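Zgc:56074 (Danio rerio, PDB 3E9E) probably hydrolyses fructose-2,6-bisphosphate, and also fructose-1,6-bisphosphate, thereby restraining glycolysis and directing sugar into the pentose phosphate pathway. Local coordinates at residues A[53-58]-A[80-85]. The protein carries 1 engineered substitution. Sequence-based numbering, arbitrary orientation.
Sequences NVFVSN and EMILDP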
ATOM      1  N   ASN A  53      -1.855   1.006  14.487  1.00 22.39           N
ATOM      2  CA  ASN A  53      -0.581   0.451  14.028  1.00 22.83           C
ATOM      3  C   ASN A  53      -0.232   1.097  12.685  1.00 23.35           C
ATOM      4  O   ASN A  53      -1.115   1.311  11.836  1.00 22.63           O
ATOM      5  CB  ASN A  53      -0.656  -1.076  13.865  1.00 22.36           C
ATOM      6  CG  ASN A  53      -1.058  -1.790  15.151  1.00 23.51           C
ATOM      7  OD1 ASN A  53      -2.234  -1.836  15.498  1.00 25.30           O
ATOM      8  ND2 ASN A  53      -0.079  -2.344  15.867  1.00 24.97           N
ATOM      9  N   VAL A  54       1.049   1.417  12.513  1.00 23.06           N
ATOM     10  CA  VAL A  54       1.541   2.073  11.295  1.00 23.03           C
ATOM     11  C   VAL A  54       2.803   1.364  10.786  1.00 23.39           C
ATOM     12  O   VAL A  54       3.795   1.245  11.530  1.00 23.90           O
ATOM     13  CB  VAL A  54       1.859   3.566  11.529  1.00 22.50           C
ATOM     14  CG1 VAL A  54       2.533   4.168  10.297  1.00 22.32           C
ATOM     15  CG2 VAL A  54       0.568   4.372  11.946  1.00 22.19           C
ATOM     16  N   PHE A  55       2.746   0.934   9.527  1.00 22.86           N
ATOM     17  CA  PHE A  55       3.826   0.202   8.832  1.00 23.36           C
ATOM     18  C   PHE A  55       4.199   0.936   7.552  1.00 23.67           C
ATOM     19  O   PHE A  55       3.314   1.259   6.727  1.00 22.16           O
ATOM     20  CB  PHE A  55       3.377  -1.229   8.504  1.00 23.18           C
ATOM     21  CG  PHE A  55       2.843  -1.964   9.700  1.00 23.11           C
ATOM     22  CD1 PHE A  55       3.705  -2.581  10.585  1.00 23.50           C
ATOM     23  CD2 PHE A  55       1.473  -1.978   9.966  1.00 23.95           C
ATOM     24  CE1 PHE A  55       3.206  -3.229  11.726  1.00 26.12           C
ATOM     25  CE2 PHE A  55       0.966  -2.614  11.067  1.00 22.41           C
ATOM     26  CZ  PHE A  55       1.830  -3.251  11.962  1.00 24.07           C
ATOM     27  N   VAL A  56       5.505   1.189   7.386  1.00 23.11           N
ATOM     28  CA  VAL A  56       5.989   2.070   6.325  1.00 24.43           C
ATOM     29  C   VAL A  56       7.242   1.521   5.640  1.00 24.85           C
ATOM     30  O   VAL A  56       8.150   1.010   6.307  1.00 24.81           O
ATOM     31  CB  VAL A  56       6.321   3.494   6.865  1.00 24.47           C
ATOM     32  CG1 VAL A  56       6.586   4.442   5.716  1.00 24.03           C
ATOM     33  CG2 VAL A  56       5.156   4.050   7.689  1.00 25.95           C
ATOM     34  N   SER A  57       7.279   1.632   4.309  1.00 25.23           N
ATOM     35  CA  SER A  57       8.502   1.420   3.544  1.00 25.28           C
ATOM     36  C   SER A  57       9.617   2.280   4.136  1.00 26.16           C
ATOM     37  O   SER A  57       9.377   3.418   4.556  1.00 25.99           O
ATOM     38  CB  SER A  57       8.265   1.819   2.097  1.00 24.83           C
ATOM     39  OG  SER A  57       9.486   1.996   1.389  1.00 24.71           O
ATOM     40  N   ASN A  58      10.832   1.740   4.199  1.00 26.79           N
ATOM     41  CA  ASN A  58      11.952   2.531   4.717  1.00 27.31           C
ATOM     42  C   ASN A  58      12.647   3.394   3.637  1.00 27.14           C
ATOM     43  O   ASN A  58      13.699   3.979   3.890  1.00 28.16           O
ATOM     44  CB  ASN A  58      12.942   1.654   5.487  1.00 27.21           C
ATOM     45  CG  ASN A  58      13.717   0.724   4.581  1.00 28.23           C
ATOM     46  OD1 ASN A  58      13.285   0.405   3.485  1.00 29.92           O
ATOM     47  ND2 ASN A  58      14.876   0.296   5.035  1.00 30.62           N
ATOM     48  N   GLU A  80       3.606   4.232  17.182  1.00 30.44           N
ATOM     49  CA  GLU A  80       4.940   4.053  16.625  1.00 31.44           C
ATOM     50  C   GLU A  80       4.866   3.714  15.141  1.00 30.64           C
ATOM     51  O   GLU A  80       4.110   2.839  14.724  1.00 30.99           O
ATOM     52  CB  GLU A  80       5.739   2.966  17.357  1.00 32.02           C
ATOM     53  CG  GLU A  80       7.214   2.933  16.901  1.00 35.02           C
ATOM     54  CD  GLU A  80       7.993   1.668  17.289  1.00 38.98           C
ATOM     55  OE1 GLU A  80       7.566   0.924  18.200  1.00 38.57           O
ATOM     56  OE2 GLU A  80       9.060   1.429  16.662  1.00 42.44           O
ATOM     57  N   MET A  81       5.640   4.439  14.350  1.00 30.41           N
ATOM     58  CA  MET A  81       5.745   4.164  12.933  1.00 30.61           C
ATOM     59  C   MET A  81       6.778   3.058  12.747  1.00 29.70           C
ATOM     60  O   MET A  81       7.962   3.297  12.906  1.00 30.45           O
ATOM     61  CB  MET A  81       6.168   5.435  12.195  1.00 30.76           C
ATOM     62  CG  MET A  81       6.530   5.224  10.744  1.00 32.74           C
ATOM     63  SD  MET A  81       7.101   6.742   9.952  1.00 35.69           S
ATOM     64  CE  MET A  81       5.861   7.904  10.454  1.00 35.05           C
ATOM     65  N   ILE A  82       6.325   1.847  12.446  1.00 28.77           N
ATOM     66  CA  ILE A  82       7.234   0.730  12.152  1.00 28.14           C
ATOM     67  C   ILE A  82       7.757   0.817  10.720  1.00 27.92           C
ATOM     68  O   ILE A  82       6.954   0.834   9.776  1.00 27.13           O
ATOM     69  CB  ILE A  82       6.512  -0.628  12.342  1.00 28.36           C
ATOM     70  CG1 ILE A  82       5.881  -0.723  13.740  1.00 27.47           C
ATOM     71  CG2 ILE A  82       7.468  -1.816  12.036  1.00 28.65           C
ATOM     72  CD1 ILE A  82       6.885  -0.597  14.893  1.00 30.02           C
ATOM     73  N   LEU A  83       9.086   0.886  10.555  1.00 27.01           N
ATOM     74  CA  LEU A  83       9.731   0.811   9.229  1.00 27.55           C
ATOM     75  C   LEU A  83       9.886  -0.647   8.812  1.00 27.42           C
ATOM     76  O   LEU A  83      10.400  -1.445   9.584  1.00 27.80           O
ATOM     77  CB  LEU A  83      11.100   1.518   9.216  1.00 27.73           C
ATOM     78  CG  LEU A  83      11.197   3.027   9.507  1.00 28.88           C
ATOM     79  CD1 LEU A  83      12.568   3.556   9.106  1.00 32.32           C
ATOM     80  CD2 LEU A  83      10.117   3.812   8.798  1.00 29.65           C
ATOM     81  N   ASP A  84       9.395  -1.009   7.626  1.00 26.89           N
ATOM     82  CA  ASP A  84       9.462  -2.393   7.177  1.00 26.59           C
ATOM     83  C   ASP A  84      10.004  -2.479   5.749  1.00 26.09           C
ATOM     84  O   ASP A  84       9.307  -2.155   4.793  1.00 26.15           O
ATOM     85  CB  ASP A  84       8.089  -3.099   7.317  1.00 27.38           C
ATOM     86  CG  ASP A  84       8.192  -4.614   7.158  1.00 28.05           C
ATOM     87  OD1 ASP A  84       9.178  -5.085   6.558  1.00 29.22           O
ATOM     88  OD2 ASP A  84       7.295  -5.349   7.623  1.00 30.49           O
ATOM     89  N   PRO A  85      11.266  -2.926   5.596  1.00 25.94           N
ATOM     90  CA  PRO A  85      11.811  -3.093   4.244  1.00 25.27           C
ATOM     91  C   PRO A  85      10.945  -3.972   3.324  1.00 24.30           C
ATOM     92  O   PRO A  85      11.023  -3.837   2.115  1.00 24.48           O
ATOM     93  CB  PRO A  85      13.198  -3.738   4.460  1.00 25.37           C
ATOM     94  CG  PRO A  85      13.455  -3.745   5.895  1.00 26.33           C
ATOM     95  CD  PRO A  85      12.225  -3.285   6.663  1.00 25.74           C
TER
HETATM   96  O   HOH W   1       2.641   0.769  14.972  1.00 26.71           O
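The backbones of Val54 and Val56 pair with those of Ile82 and Asp84, joining two parallel strands: Ile82 N donates to Val54 O (2.8 Å) and Val56 N to Ile82 O (2.8 Å). Asp84 N donates to Val56 O, the straightest of the three at 169° about the hydrogen. Phe55 CA and Leu83 CA add CH···O contacts to the carbonyls of Ile82 and Val56. Where the ladder begins, a water takes the place of a direct bond, accepting from Val54 N and donating to Glu80 O. Apolar side chains pack on both faces. On one, Met81 CG, anti to its backbone N (chi1 171°), reaches Val56 CG2 at 3.5 Å. The Met81 side chain also passes obliquely across Val54; helix 60-71 covers this side through Ala66 and Leu70. On the other, Phe55 and Ile82 run side by side, ring atom CD1 3.8 Å from Ile82 CB, and helix 125-147 packs on the Phe55 side chain through Leu139. Past the end of strand 53-56, Asn58 CB approaches Leu83 CD1, while Asn58 OD1 is hydrogen-bonded to Arg88 NH1. Ser57 OG is hydrogen-bonded to His183 NE2, the inferred transition-state stabilizer. Strand 53-56, helix 60-71 and edge strand 81-83 form a beta-alpha-beta unit of the histidine phosphatase fold, its first strand leading into the catalytic site.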